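KLLA0C04147p (PDB 5H2D) binds ergosterol through its oxysterol-binding-related domain, the part crystallised here, and probably transfers sterols between membranes. Local coordinates at residues L72-A77 / T351-R356. Sequence-based numbering, arbitrary orientation.
Sequences LLQRVA and TDTRLR. With ERG (ergosterol), chain B.
The side chains of Gln74 and Thr353 approach each other and touch here. The methyl CG2 of Thr353 lies against the amide of Gln74, 3.5 Å from NE2 and 3.6 Å from CD. With chi1 at -58°, OG1 sits beside the Thr353 backbone N and the methyl lies opposite that N, facing the amide. Beside this pair, Leu73 CD1 packs on Thr353 OG1 at 3.7 Å. No hydrogen bond joins 72-77 to 351-356.

The buried polar groups are satisfied elsewhere. Gln74 NE2 bonds to Asn338 OD1, and its OE1 accepts from Ser71 N and Gln359 NE2, so the amide is held at both ends. Thr353 OG1 is hydrogen-bonded to Glu127 OE1.

Within 351-356, Asp352 OD2 takes two bonds from opposite faces of its carboxylate. Arg354 N reaches Asp352 OD2 at 2.9 Å from above the carboxylate plane, closing an Asx turn. Arg354 NH1 forms a salt bridge to Asp352 OD2 on the syn side, 28° out of that plane. The turn overlaps the 3-10 segment 353-355.

The other side of helix 72-77 meets ergosterol. Leu72 CD1 touches sterol C6 at 3.7 Å. The Arg75 guanidinium meets the sterol methyl C18 obliquely, with NH1 3.7 Å away, and its NH2 lies 3.7 Å from methyl C19. Glu68 and Glu78 form salt bridges with this guanidinium. With an alanine here, Glu68 and Glu78 would probably lose this shared partner, and a gap would open beside both methyls.

The helix thus lies between sterol and loop 351-356 and forms part of the ergosterol pocket wall in this OSBP-family domain.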
ATOM      1  N   LEU A  72      -4.531   8.737  -0.245  1.00 10.18           N
ATOM      2  CA  LEU A  72      -4.465   7.434  -0.905  1.00  9.96           C
ATOM      3  C   LEU A  72      -3.010   7.038  -1.188  1.00  9.08           C
ATOM      4  O   LEU A  72      -2.644   5.859  -1.080  1.00 10.23           O
ATOM      5  CB  LEU A  72      -5.297   7.444  -2.193  1.00 11.07           C
ATOM      6  CG  LEU A  72      -6.344   6.335  -2.362  1.00 15.59           C
ATOM      7  CD1 LEU A  72      -5.690   4.976  -2.435  1.00 16.24           C
ATOM      8  CD2 LEU A  72      -7.364   6.392  -1.232  1.00 16.09           C
ATOM      9  N   LEU A  73      -2.154   8.018  -1.521  1.00  9.09           N
ATOM     10  CA  LEU A  73      -0.742   7.721  -1.777  1.00  9.05           C
ATOM     11  C   LEU A  73      -0.065   7.114  -0.558  1.00 10.70           C
ATOM     12  O   LEU A  73       0.835   6.277  -0.696  1.00 13.31           O
ATOM     13  CB  LEU A  73       0.004   9.000  -2.181  1.00  9.28           C
ATOM     14  CG  LEU A  73      -0.496   9.749  -3.408  1.00  9.93           C
ATOM     15  CD1 LEU A  73       0.424  10.936  -3.746  1.00  9.55           C
ATOM     16  CD2 LEU A  73      -0.585   8.789  -4.578  1.00 10.25           C
ATOM     17  N   GLN A  74      -0.468   7.543   0.635  1.00  9.39           N
ATOM     18  CA  GLN A  74       0.119   7.035   1.865  1.00  9.04           C
ATOM     19  C   GLN A  74      -0.532   5.731   2.308  1.00  9.97           C
ATOM     20  O   GLN A  74       0.159   4.862   2.846  1.00 10.15           O
ATOM     21  CB  GLN A  74       0.018   8.120   2.940  1.00  8.49           C
ATOM     22  CG  GLN A  74       0.904   9.330   2.587  1.00  8.88           C
ATOM     23  CD  GLN A  74       0.576  10.565   3.382  1.00 10.00           C
ATOM     24  OE1 GLN A  74      -0.576  10.807   3.727  1.00  9.36           O
ATOM     25  NE2 GLN A  74       1.599  11.381   3.664  1.00  9.59           N
ATOM     26  N   ARG A  75      -1.837   5.546   2.058  1.00  8.76           N
ATOM     27  CA  ARG A  75      -2.434   4.244   2.343  1.00  9.30           C
ATOM     28  C   ARG A  75      -1.754   3.146   1.545  1.00  9.22           C
ATOM     29  O   ARG A  75      -1.584   2.026   2.042  1.00  9.38           O
ATOM     30  CB  ARG A  75      -3.933   4.254   2.031  1.00 10.11           C
ATOM     31  CG  ARG A  75      -4.744   5.173   2.919  1.00 10.16           C
ATOM     32  CD  ARG A  75      -4.527   4.909   4.411  1.00 10.93           C
ATOM     33  NE  ARG A  75      -5.045   3.606   4.829  1.00 12.27           N
ATOM     34  CZ  ARG A  75      -6.284   3.394   5.274  1.00  9.96           C
ATOM     35  NH1 ARG A  75      -7.137   4.410   5.397  1.00 12.94           N
ATOM     36  NH2 ARG A  75      -6.648   2.166   5.613  1.00 11.65           N
ATOM     37  N   VAL A  76      -1.377   3.434   0.297  1.00  9.09           N
ATOM     38  CA  VAL A  76      -0.670   2.434  -0.501  1.00  9.47           C
ATOM     39  C   VAL A  76       0.714   2.152   0.075  1.00  9.54           C
ATOM     40  O   VAL A  76       1.190   1.010   0.027  1.00 11.44           O
ATOM     41  CB  VAL A  76      -0.604   2.889  -1.968  1.00 12.51           C
ATOM     42  CG1 VAL A  76       0.295   1.970  -2.765  1.00 13.70           C
ATOM     43  CG2 VAL A  76      -2.023   2.914  -2.570  1.00 13.92           C
ATOM     44  N   ALA A  77       1.370   3.160   0.662  1.00  9.69           N
ATOM     45  CA  ALA A  77       2.647   2.913   1.326  1.00 10.53           C
ATOM     46  C   ALA A  77       2.513   1.994   2.534  1.00 10.35           C
ATOM     47  O   ALA A  77       3.508   1.386   2.949  1.00 11.17           O
ATOM     48  CB  ALA A  77       3.285   4.240   1.752  1.00 11.49           C
ATOM     49  N   THR A 351       5.278  19.044  -4.690  1.00 11.58           N
ATOM     50  CA  THR A 351       4.129  18.173  -4.843  1.00 12.24           C
ATOM     51  C   THR A 351       3.987  17.145  -3.727  1.00 10.99           C
ATOM     52  O   THR A 351       3.006  16.399  -3.740  1.00 10.30           O
ATOM     53  CB  THR A 351       4.220  17.427  -6.176  1.00 11.25           C
ATOM     54  OG1 THR A 351       5.476  16.739  -6.228  1.00 11.91           O
ATOM     55  CG2 THR A 351       4.082  18.395  -7.368  1.00 13.75           C
ATOM     56  N   ASP A 352       4.926  17.059  -2.783  1.00 10.58           N
ATOM     57  CA  ASP A 352       4.855  15.985  -1.797  1.00  9.99           C
ATOM     58  C   ASP A 352       3.654  16.159  -0.873  1.00 10.83           C
ATOM     59  O   ASP A 352       3.350  17.266  -0.419  1.00 11.05           O
ATOM     60  CB  ASP A 352       6.133  15.902  -0.959  1.00 11.69           C
ATOM     61  CG  ASP A 352       6.172  14.639  -0.101  1.00 10.17           C
ATOM     62  OD1 ASP A 352       6.558  13.573  -0.639  1.00 10.72           O
ATOM     63  OD2 ASP A 352       5.792  14.706   1.090  1.00 11.08           O
ATOM     64  N   THR A 353       2.983  15.035  -0.580  1.00  9.33           N
ATOM     65  CA  THR A 353       1.797  15.032   0.278  1.00  9.26           C
ATOM     66  C   THR A 353       2.022  15.711   1.627  1.00 10.23           C
ATOM     67  O   THR A 353       1.091  16.321   2.170  1.00 10.51           O
ATOM     68  CB  THR A 353       1.335  13.586   0.502  1.00  9.04           C
ATOM     69  OG1 THR A 353       1.065  12.985  -0.774  1.00  9.36           O
ATOM     70  CG2 THR A 353       0.066  13.535   1.404  1.00  9.87           C
ATOM     71  N   ARG A 354       3.237  15.624   2.189  1.00 10.73           N
ATOM     72  CA  ARG A 354       3.482  16.285   3.474  1.00 11.04           C
ATOM     73  C   ARG A 354       3.216  17.784   3.398  1.00 10.88           C
ATOM     74  O   ARG A 354       2.908  18.410   4.419  1.00 12.52           O
ATOM     75  CB  ARG A 354       4.915  16.041   3.937  1.00 10.86           C
ATOM     76  CG  ARG A 354       5.183  14.609   4.327  1.00  9.62           C
ATOM     77  CD  ARG A 354       6.670  14.426   4.504  1.00 10.60           C
ATOM     78  NE  ARG A 354       7.051  13.039   4.733  1.00 10.97           N
ATOM     79  CZ  ARG A 354       7.337  12.189   3.761  1.00  8.85           C
ATOM     80  NH1 ARG A 354       7.254  12.582   2.499  1.00 10.53           N
ATOM     81  NH2 ARG A 354       7.720  10.955   4.045  1.00  9.40           N
ATOM     82  N   LEU A 355       3.317  18.369   2.211  1.00 11.16           N
ATOM     83  CA  LEU A 355       3.096  19.799   2.034  1.00 11.76           C
ATOM     84  C   LEU A 355       1.662  20.133   1.679  1.00 11.50           C
ATOM     85  O   LEU A 355       1.342  21.318   1.500  1.00 11.84           O
ATOM     86  CB  LEU A 355       4.019  20.345   0.941  1.00 11.91           C
ATOM     87  CG  LEU A 355       5.492  20.048   1.180  1.00 13.08           C
ATOM     88  CD1 LEU A 355       6.364  20.520   0.023  1.00 14.73           C
ATOM     89  CD2 LEU A 355       5.942  20.675   2.495  1.00 16.60           C
ATOM     90  N   ARG A 356       0.797  19.131   1.559  1.00  9.55           N
ATOM     91  CA  ARG A 356      -0.580  19.382   1.151  1.00 11.30           C
ATOM     92  C   ARG A 356      -1.350  20.075   2.272  1.00 13.89           C
ATOM     93  O   ARG A 356      -1.476  19.512   3.364  1.00 11.68           O
ATOM     94  CB  ARG A 356      -1.257  18.077   0.734  1.00 10.16           C
ATOM     95  CG  ARG A 356      -2.601  18.361   0.152  1.00 12.43           C
ATOM     96  CD  ARG A 356      -3.332  17.141  -0.361  1.00 11.65           C
ATOM     97  NE  ARG A 356      -4.687  17.570  -0.666  1.00 11.22           N
ATOM     98  CZ  ARG A 356      -5.530  16.937  -1.473  1.00 12.01           C
ATOM     99  NH1 ARG A 356      -5.164  15.827  -2.106  1.00 11.74           N
ATOM    100  NH2 ARG A 356      -6.747  17.441  -1.651  1.00 12.25           N
TER
HETATM  101  C1  ERG B1301      -6.532  -1.365   1.096  1.00  9.20           C
HETATM  102  C2  ERG B1301      -5.053  -1.715   0.946  1.00  9.76           C
HETATM  103  C3  ERG B1301      -4.610  -1.225  -0.407  1.00 10.84           C
HETATM  104  C4  ERG B1301      -4.809   0.287  -0.518  1.00 11.30           C
HETATM  105  C5  ERG B1301      -6.144   0.691  -0.179  1.00 10.61           C
HETATM  106  C6  ERG B1301      -6.692   1.796  -0.815  1.00 10.14           C
HETATM  107  C7  ERG B1301      -7.962   2.304  -0.500  1.00 11.51           C
HETATM  108  C8  ERG B1301      -8.740   1.712   0.500  1.00  9.91           C
HETATM  109  C9  ERG B1301      -8.314   0.455   1.020  1.00 10.00           C
HETATM  110  C10 ERG B1301      -6.797   0.141   0.955  1.00 10.36           C
HETATM  111  C11 ERG B1301      -8.936   0.093   2.436  1.00 11.85           C
HETATM  112  C12 ERG B1301     -10.399   0.526   2.580  1.00 11.14           C
HETATM  113  C13 ERG B1301     -10.491   2.028   2.239  1.00 10.89           C
HETATM  114  C14 ERG B1301     -10.106   2.127   0.746  1.00  9.71           C
HETATM  115  C15 ERG B1301     -10.476   3.560   0.423  1.00 11.42           C
HETATM  116  C16 ERG B1301     -11.781   3.807   1.235  1.00 10.00           C
HETATM  117  C17 ERG B1301     -11.926   2.554   2.141  1.00 10.55           C
HETATM  118  C18 ERG B1301      -9.627   2.910   3.169  1.00 10.93           C
HETATM  119  C19 ERG B1301      -6.128   0.895   2.138  1.00 10.28           C
HETATM  120  C20 ERG B1301     -12.654   2.954   3.445  1.00 11.72           C
HETATM  121  C21 ERG B1301     -12.788   1.827   4.462  1.00 13.03           C
HETATM  122  C22 ERG B1301     -14.045   3.409   3.024  1.00 12.25           C
HETATM  123  C23 ERG B1301     -14.457   4.838   3.185  1.00 13.49           C
HETATM  124  C24 ERG B1301     -15.846   5.278   2.723  1.00 12.13           C
HETATM  125  C25 ERG B1301     -16.425   6.237   3.771  1.00 13.74           C
HETATM  126  C26 ERG B1301     -16.552   5.482   5.099  1.00 15.98           C
HETATM  127  C27 ERG B1301     -17.825   6.748   3.391  1.00 16.98           C
HETATM  128  C28 ERG B1301     -15.663   5.962   1.382  1.00 11.57           C
HETATM  129  O1  ERG B1301      -3.198  -1.572  -0.641  1.00 12.53           O